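Local atomic coordinates of thioredoxin Reductase (Burkholderia cenocepacia, PDB entry 4F82), a protein that probably reduces hydrogen peroxide and organic hydroperoxides with thiols and so is likely to protect the cell from oxidative stress, as a Prx5-subfamily peroxiredoxin. Residues A[15-20]-A[121-126]; A[62-67]-A[98-103]; A[127-130]-A[136-139]. All coordinates share one frame; numbering follows the deposited sequence.

Contact 1. Residues A[15-20]-A[121-126]; sequences ALPDAQ and THALGL
CG and CD of P17 lean on the last turn of helix 119-124: CG lies 3.6 Å from CD2 of L124 and 3.9 Å from CB of A123. CD of the same ring also reaches the CD2 methyl, which therefore touches two neighbouring ring carbons, the leucine side chain running at about a right angle to the proline. L16 adds a looser touch, CD1 to L124 CD2 at 4.1 Å. CG of L16 is anti to the backbone N (chi1 -159°), which brings the CD1 methyl inward from a CB that does not face the helix. No hydrogen bond joins the two segments, so the contact is purely apolar. The helix ends here in a Schellman motif: G125 takes a positive phi, L126 N bonds to T121 O at 2.9 Å and G125 N to H122 O at 3.1 Å. Further out, I10 touches both P17 and L124, while L124 also rests on Y142 and L16 on M144, both of strand 137-147. In 15-20, D18 OD1 bonds to S40 OG and R42 N, and R42 NH1 bonds to L16 O, anchoring the loop that leads into strand 20-25.

Contact 2. Residues A[62-67]-A[98-103]; sequences TCSAQH and GAWGRD
W100 swings its indole away from helix 94-103 with CG anti to the backbone N (chi1 -162°), and S64 turns OG to lie beside its own backbone N (chi1 -64°); together these rotations bring the indole N-H to the serine oxygen. W100 NE1 donates to S64 OG at 3.0 Å, with an N-H...O angle of 143°. The bond is bent at hydrogen, yet the oxygen stays close to the indole plane, 11° out of it, so the serine meets the ring at its edge. Farther along that edge, CB of C63 packs against CZ2 of W100 at 3.9 Å and is almost as near to CH2. The tryptophan thus spans two consecutive residues of helix 61-80, polar at S64 and apolar at C63. It is itself packed against L55 of strand 49-55, and its ring meets that of F59 with the planes at about 40°. Helix 61-80 is wound wider here: T62 O accepts from both Q66 N and H67 N, within a pi-type turn at 63-67. C63 is the predicted peroxidatic cysteine, the residue predicted to pass through a sulfenic acid, and R141 touches its side chain. S64 OG accepts from the indole and, since T60 O can only accept, donates to that carbonyl; the tryptophan meets C63 through CB, not through SG.

Contact 3. Residues A[127-130]-A[136-139]; sequences TQDL and GIRS
Q128 and R138 exchange two backbone hydrogen bonds: Q128 N to R138 O at 2.9 Å, and R138 N to Q128 O at 3.0 Å, the latter nearly straight at 172°. They form the hydrogen-bonded pair, flanked by the non-hydrogen-bonded pairs T127-S139 and D129-I137. A third link comes from the side chain of Q128. Its CG sits between the backbone N and the carbonyl carbon (chi1 49°) and the chain then runs extended, so that NE2 reaches S139 O at 2.9 Å. The acceptor lies in the amide plane of the glutamine, but the nitrogen approaches from above the plane of the serine carbonyl. Toward the turn, L130 N bonds to G136 O at 2.8 Å, again from above the carbonyl plane, and G136 has the positive phi that glycine tolerates easily. On the face shared by D129 and I137, CD1 of I137 lies against the D129 carboxylate, 3.7 Å from CG, while D129 OD1 is bonded to S131 OG. I137 CG2 touches CB of T127 at 3.8 Å. L130 CD1 comes to 4.1 Å from CB of R138, the two side chains crossing at about a right angle. The arginine bends at chi2 (-61°) and leads its guanidinium away, where NH1 bonds to P56 O and NH2 makes a salt bridge with D93 of the second subunit, tying the hairpin to the subunit interface. The side chain of R138 is about 8 Å from that of C63, the predicted peroxidatic cysteine. The two segments form an antiparallel beta hairpin, its short strand 127-129 lying against the start of strand 137-147 in the thioredoxin-like sheet.

In the fold
From the N terminus, the loop at 15-20 precedes strand 20-25 and is met only about a hundred residues later by helix 119-124, so contact 1 closes a long loop that embraces much of the fold. Contact 2 lies within that loop and closes a shorter one of 30 residues: it joins helix 61-80 to helix 94-103, with strand 85-90 between them in the chain, on the opposite side of the chain's centre, its centre 23 Å from that of contact 1. Contact 3 follows in series, a local hairpin closed over five residues just after helix 119-124. There contacts 1 and 3 touch, T121 CG2 lying 3.5 Å from T127 CG2. Contacts 2 and 3 stay apart, about 8 Å between nearest atoms.

Contact 1. Residues A[15-20]-A[121-126]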
loop_
_atom_site.group_PDB
_atom_site.type_symbol
_atom_site.label_atom_id
_atom_site.label_comp_id
_atom_site.label_asym_id
_atom_site.label_seq_id
_atom_site.Cartn_x
_atom_site.Cartn_y
_atom_site.Cartn_z
ATOM N N ALA A 15 -2.525 21.185 -19.265
ATOM C CA ALA A 15 -3.783 20.599 -18.791
ATOM C C ALA A 15 -3.496 19.384 -17.899
ATOM O O ALA A 15 -2.647 18.548 -18.221
ATOM C CB ALA A 15 -4.632 20.178 -19.976
ATOM N N LEU A 16 -4.197 19.267 -16.776
ATOM C CA LEU A 16 -4.089 18.067 -15.942
ATOM C C LEU A 16 -4.619 16.839 -16.717
ATOM O O LEU A 16 -5.723 16.889 -17.288
ATOM C CB LEU A 16 -4.905 18.301 -14.659
ATOM C CG LEU A 16 -4.670 17.525 -13.380
ATOM C CD1 LEU A 16 -3.221 17.751 -12.936
ATOM C CD2 LEU A 16 -5.685 17.953 -12.277
ATOM N N PRO A 17 -3.832 15.746 -16.790
ATOM C CA PRO A 17 -4.346 14.543 -17.474
ATOM C C PRO A 17 -5.467 13.869 -16.690
ATOM O O PRO A 17 -5.550 14.027 -15.455
ATOM C CB PRO A 17 -3.127 13.614 -17.544
ATOM C CG PRO A 17 -2.243 14.068 -16.392
ATOM C CD PRO A 17 -2.436 15.580 -16.357
ATOM N N ASP A 18 -6.354 13.164 -17.391
ATOM C CA ASP A 18 -7.405 12.432 -16.682
ATOM C C ASP A 18 -6.779 11.151 -16.172
ATOM O O ASP A 18 -5.773 10.700 -16.732
ATOM C CB ASP A 18 -8.588 12.092 -17.595
ATOM C CG ASP A 18 -9.905 11.940 -16.827
ATOM O OD1 ASP A 18 -9.946 12.142 -15.584
ATOM O OD2 ASP A 18 -10.937 11.640 -17.475
ATOM N N ALA A 19 -7.367 10.602 -15.107
ATOM C CA ALA A 19 -7.038 9.269 -14.581
ATOM C C ALA A 19 -8.155 8.850 -13.654
ATOM O O ALA A 19 -8.987 9.677 -13.263
ATOM C CB ALA A 19 -5.705 9.293 -13.811
ATOM N N GLN A 20 -8.203 7.562 -13.299
ATOM C CA GLN A 20 -9.185 7.129 -12.331
ATOM C C GLN A 20 -8.541 6.984 -10.955
ATOM O O GLN A 20 -7.594 6.220 -10.767
ATOM C CB GLN A 20 -9.913 5.832 -12.785
ATOM C CG GLN A 20 -10.881 5.268 -11.746
ATOM C CD GLN A 20 -11.611 4.030 -12.265
ATOM O OE1 GLN A 20 -11.115 2.903 -12.145
ATOM N NE2 GLN A 20 -12.787 4.237 -12.842
ATOM N N THR A 121 -0.072 9.136 -11.572
ATOM C CA THR A 121 1.291 9.560 -11.295
ATOM C C THR A 121 2.119 9.310 -12.537
ATOM O O THR A 121 3.000 10.115 -12.880
ATOM C CB THR A 121 1.867 8.785 -10.100
ATOM O OG1 THR A 121 1.056 9.032 -8.932
ATOM C CG2 THR A 121 3.313 9.248 -9.796
ATOM N N HIS A 122 1.871 8.169 -13.193
ATOM C CA HIS A 122 2.495 7.899 -14.504
ATOM C C HIS A 122 2.092 8.932 -15.539
ATOM O O HIS A 122 2.930 9.396 -16.311
ATOM C CB HIS A 122 2.168 6.483 -15.004
ATOM C CG HIS A 122 3.180 5.447 -14.608
ATOM N ND1 HIS A 122 2.895 4.413 -13.738
ATOM C CD2 HIS A 122 4.471 5.278 -14.984
ATOM C CE1 HIS A 122 3.968 3.647 -13.593
ATOM N NE2 HIS A 122 4.940 4.156 -14.331
ATOM N N ALA A 123 0.815 9.316 -15.565
ATOM C CA ALA A 123 0.359 10.258 -16.574
ATOM C C ALA A 123 1.008 11.652 -16.354
ATOM O O ALA A 123 1.198 12.409 -17.313
ATOM C CB ALA A 123 -1.156 10.337 -16.575
ATOM N N LEU A 124 1.329 11.968 -15.099
ATOM C CA LEU A 124 2.010 13.219 -14.683
ATOM C C LEU A 124 3.529 13.185 -14.889
ATOM O O LEU A 124 4.214 14.221 -14.806
ATOM C CB LEU A 124 1.757 13.479 -13.192
ATOM C CG LEU A 124 0.312 13.752 -12.767
ATOM C CD1 LEU A 124 0.252 13.842 -11.217
ATOM C CD2 LEU A 124 -0.304 14.989 -13.479
ATOM N N GLY A 125 4.061 11.989 -15.112
ATOM C CA GLY A 125 5.491 11.805 -15.320
ATOM C C GLY A 125 6.225 11.950 -14.008
ATOM O O GLY A 125 7.404 12.368 -13.971
ATOM N N LEU A 126 5.510 11.653 -12.922
ATOM C CA LEU A 126 6.012 11.934 -11.569
ATOM C C LEU A 126 6.299 10.679 -10.730
ATOM O O LEU A 126 6.256 10.695 -9.467
ATOM C CB LEU A 126 5.022 12.826 -10.835
ATOM C CG LEU A 126 5.048 14.281 -11.319
ATOM C CD1 LEU A 126 3.892 15.092 -10.724
ATOM C CD2 LEU A 126 6.445 14.874 -10.933
#

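Contact 2. Residues A[62-67]-A[98-103]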
loop_
_atom_site.group_PDB
_atom_site.type_symbol
_atom_site.label_atom_id
_atom_site.label_comp_id
_atom_site.label_asym_id
_atom_site.label_seq_id
_atom_site.Cartn_x
_atom_site.Cartn_y
_atom_site.Cartn_z
ATOM N N THR A 62 7.816 10.717 7.033
ATOM C CA THR A 62 7.777 12.168 6.799
ATOM C C THR A 62 6.394 12.537 6.277
ATOM O O THR A 62 5.781 13.538 6.701
ATOM C CB THR A 62 8.882 12.623 5.862
ATOM O OG1 THR A 62 10.159 12.432 6.507
ATOM C CG2 THR A 62 8.715 14.104 5.492
ATOM N N CYS A 63 5.898 11.707 5.362
ATOM C CA CYS A 63 4.497 11.773 4.934
ATOM C C CYS A 63 3.493 11.908 6.080
ATOM O O CYS A 63 2.582 12.737 6.019
ATOM C CB CYS A 63 4.142 10.538 4.118
ATOM S SG CYS A 63 5.067 10.382 2.548
ATOM N N SER A 64 3.650 11.091 7.107
ATOM C CA SER A 64 2.692 11.010 8.205
ATOM C C SER A 64 2.865 12.078 9.293
ATOM O O SER A 64 1.867 12.616 9.800
ATOM C CB SER A 64 2.760 9.634 8.894
ATOM O OG SER A 64 2.385 8.595 8.015
ATOM N N ALA A 65 4.110 12.339 9.686
ATOM C CA ALA A 65 4.419 13.243 10.807
ATOM C C ALA A 65 4.380 14.720 10.388
ATOM O O ALA A 65 4.094 15.615 11.183
ATOM C CB ALA A 65 5.830 12.913 11.374
ATOM N N GLN A 66 4.710 14.960 9.122
ATOM C CA GLN A 66 4.944 16.319 8.631
ATOM C C GLN A 66 4.059 16.738 7.448
ATOM O O GLN A 66 3.392 17.783 7.485
ATOM C CB GLN A 66 6.388 16.429 8.170
ATOM C CG GLN A 66 7.361 16.910 9.203
ATOM C CD GLN A 66 8.507 17.608 8.512
ATOM O OE1 GLN A 66 9.444 16.950 8.083
ATOM N NE2 GLN A 66 8.408 18.940 8.341
ATOM N N HIS A 67 4.111 15.969 6.370
ATOM C CA HIS A 67 3.505 16.415 5.117
ATOM C C HIS A 67 1.959 16.544 5.139
ATOM O O HIS A 67 1.443 17.629 4.843
ATOM C CB HIS A 67 4.003 15.587 3.918
ATOM C CG HIS A 67 3.886 16.307 2.614
ATOM N ND1 HIS A 67 4.272 15.747 1.413
ATOM C CD2 HIS A 67 3.417 17.550 2.327
ATOM C CE1 HIS A 67 4.069 16.628 0.441
ATOM N NE2 HIS A 67 3.552 17.727 0.966
ATOM N N GLY A 98 -7.890 5.267 3.168
ATOM C CA GLY A 98 -8.974 5.450 4.111
ATOM C C GLY A 98 -8.540 5.333 5.569
ATOM O O GLY A 98 -8.824 6.200 6.380
ATOM N N ALA A 99 -7.842 4.256 5.902
ATOM C CA ALA A 99 -7.373 4.027 7.261
ATOM C C ALA A 99 -6.373 5.100 7.665
ATOM O O ALA A 99 -6.375 5.575 8.802
ATOM C CB ALA A 99 -6.714 2.645 7.349
ATOM N N TRP A 100 -5.488 5.450 6.747
ATOM C CA TRP A 100 -4.507 6.489 7.036
ATOM C C TRP A 100 -5.195 7.818 7.307
ATOM O O TRP A 100 -4.826 8.523 8.255
ATOM C CB TRP A 100 -3.584 6.642 5.837
ATOM C CG TRP A 100 -2.283 7.335 6.104
ATOM C CD1 TRP A 100 -1.514 7.286 7.249
ATOM C CD2 TRP A 100 -1.595 8.180 5.191
ATOM N NE1 TRP A 100 -0.378 8.067 7.085
ATOM C CE2 TRP A 100 -0.403 8.612 5.824
ATOM C CE3 TRP A 100 -1.872 8.617 3.883
ATOM C CZ2 TRP A 100 0.507 9.471 5.197
ATOM C CZ3 TRP A 100 -0.960 9.452 3.252
ATOM C CH2 TRP A 100 0.219 9.868 3.910
ATOM N N GLY A 101 -6.193 8.167 6.485
ATOM C CA GLY A 101 -6.862 9.461 6.623
ATOM C C GLY A 101 -7.556 9.552 7.977
ATOM O O GLY A 101 -7.555 10.599 8.610
ATOM N N ARG A 102 -8.167 8.455 8.419
ATOM C CA ARG A 102 -8.820 8.423 9.729
ATOM C C ARG A 102 -7.762 8.583 10.830
ATOM O O ARG A 102 -7.972 9.314 11.803
ATOM C CB ARG A 102 -9.598 7.119 9.925
ATOM C CG ARG A 102 -10.854 6.992 9.051
ATOM C CD ARG A 102 -11.763 5.802 9.502
ATOM N NE ARG A 102 -11.068 4.505 9.435
ATOM C CZ ARG A 102 -10.946 3.804 8.304
ATOM N NH1 ARG A 102 -11.481 4.286 7.189
ATOM N NH2 ARG A 102 -10.306 2.635 8.278
ATOM N N ASP A 103 -6.621 7.923 10.683
ATOM C CA ASP A 103 -5.575 8.091 11.691
ATOM C C ASP A 103 -5.137 9.561 11.757
ATOM O O ASP A 103 -4.864 10.068 12.836
ATOM C CB ASP A 103 -4.376 7.213 11.389
ATOM C CG ASP A 103 -4.563 5.804 11.840
ATOM O OD1 ASP A 103 -5.578 5.528 12.520
ATOM O OD2 ASP A 103 -3.678 4.970 11.529
#

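Contact 3. Residues A[127-130]-A[136-139]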
loop_
_atom_site.group_PDB
_atom_site.type_symbol
_atom_site.label_atom_id
_atom_site.label_comp_id
_atom_site.label_asym_id
_atom_site.label_seq_id
_atom_site.Cartn_x
_atom_site.Cartn_y
_atom_site.Cartn_z
ATOM N N THR A 127 6.584 9.580 -11.393
ATOM C CA THR A 127 6.928 8.361 -10.629
ATOM C C THR A 127 8.404 8.299 -10.226
ATOM O O THR A 127 9.244 8.972 -10.837
ATOM C CB THR A 127 6.576 7.040 -11.390
ATOM O OG1 THR A 127 7.392 6.927 -12.559
ATOM C CG2 THR A 127 5.089 6.984 -11.783
ATOM N N GLN A 128 8.714 7.460 -9.225
ATOM C CA GLN A 128 10.111 7.095 -8.911
ATOM C C GLN A 128 10.124 5.647 -8.495
ATOM O O GLN A 128 9.089 5.097 -8.131
ATOM C CB GLN A 128 10.700 7.969 -7.785
ATOM C CG GLN A 128 9.776 8.067 -6.566
ATOM C CD GLN A 128 10.429 8.729 -5.349
ATOM O OE1 GLN A 128 11.668 8.733 -5.195
ATOM N NE2 GLN A 128 9.593 9.278 -4.464
ATOM N N ASP A 129 11.299 5.032 -8.539
ATOM C CA ASP A 129 11.433 3.612 -8.180
ATOM C C ASP A 129 11.948 3.514 -6.754
ATOM O O ASP A 129 13.130 3.806 -6.488
ATOM C CB ASP A 129 12.421 2.951 -9.129
ATOM C CG ASP A 129 12.506 1.452 -8.935
ATOM O OD1 ASP A 129 11.972 0.916 -7.935
ATOM O OD2 ASP A 129 13.133 0.790 -9.778
ATOM N N LEU A 130 11.064 3.145 -5.823
ATOM C CA LEU A 130 11.475 2.991 -4.430
ATOM C C LEU A 130 11.611 1.502 -4.079
ATOM O O LEU A 130 11.320 1.102 -2.972
ATOM C CB LEU A 130 10.519 3.753 -3.480
ATOM C CG LEU A 130 10.561 5.307 -3.581
ATOM C CD1 LEU A 130 9.597 6.021 -2.613
ATOM C CD2 LEU A 130 11.990 5.747 -3.286
ATOM N N GLY A 136 8.488 -0.536 -4.290
ATOM C CA GLY A 136 8.287 -0.533 -5.743
ATOM C C GLY A 136 8.077 0.858 -6.296
ATOM O O GLY A 136 8.619 1.823 -5.741
ATOM N N ILE A 137 7.279 0.968 -7.373
ATOM C CA ILE A 137 7.063 2.249 -8.050
ATOM C C ILE A 137 6.048 3.083 -7.282
ATOM O O ILE A 137 4.937 2.619 -7.005
ATOM C CB ILE A 137 6.580 2.032 -9.506
ATOM C CG1 ILE A 137 7.548 1.087 -10.267
ATOM C CG2 ILE A 137 6.405 3.370 -10.254
ATOM C CD1 ILE A 137 9.048 1.457 -10.228
ATOM N N ARG A 138 6.412 4.332 -6.975
ATOM C CA ARG A 138 5.601 5.219 -6.141
ATOM C C ARG A 138 5.641 6.647 -6.708
ATOM O O ARG A 138 6.242 6.901 -7.775
ATOM C CB ARG A 138 6.172 5.223 -4.702
ATOM C CG ARG A 138 6.096 3.882 -3.954
ATOM C CD ARG A 138 4.629 3.412 -3.786
ATOM N NE ARG A 138 4.555 2.189 -2.976
ATOM C CZ ARG A 138 4.199 2.184 -1.697
ATOM N NH1 ARG A 138 3.905 3.339 -1.095
ATOM N NH2 ARG A 138 4.145 1.036 -1.020
ATOM N N SER A 139 5.048 7.595 -6.010
ATOM C CA SER A 139 5.089 8.992 -6.501
ATOM C C SER A 139 6.301 9.758 -5.959
ATOM O O SER A 139 6.751 9.506 -4.837
ATOM C CB SER A 139 3.806 9.731 -6.093
ATOM O OG SER A 139 3.767 11.046 -6.668
#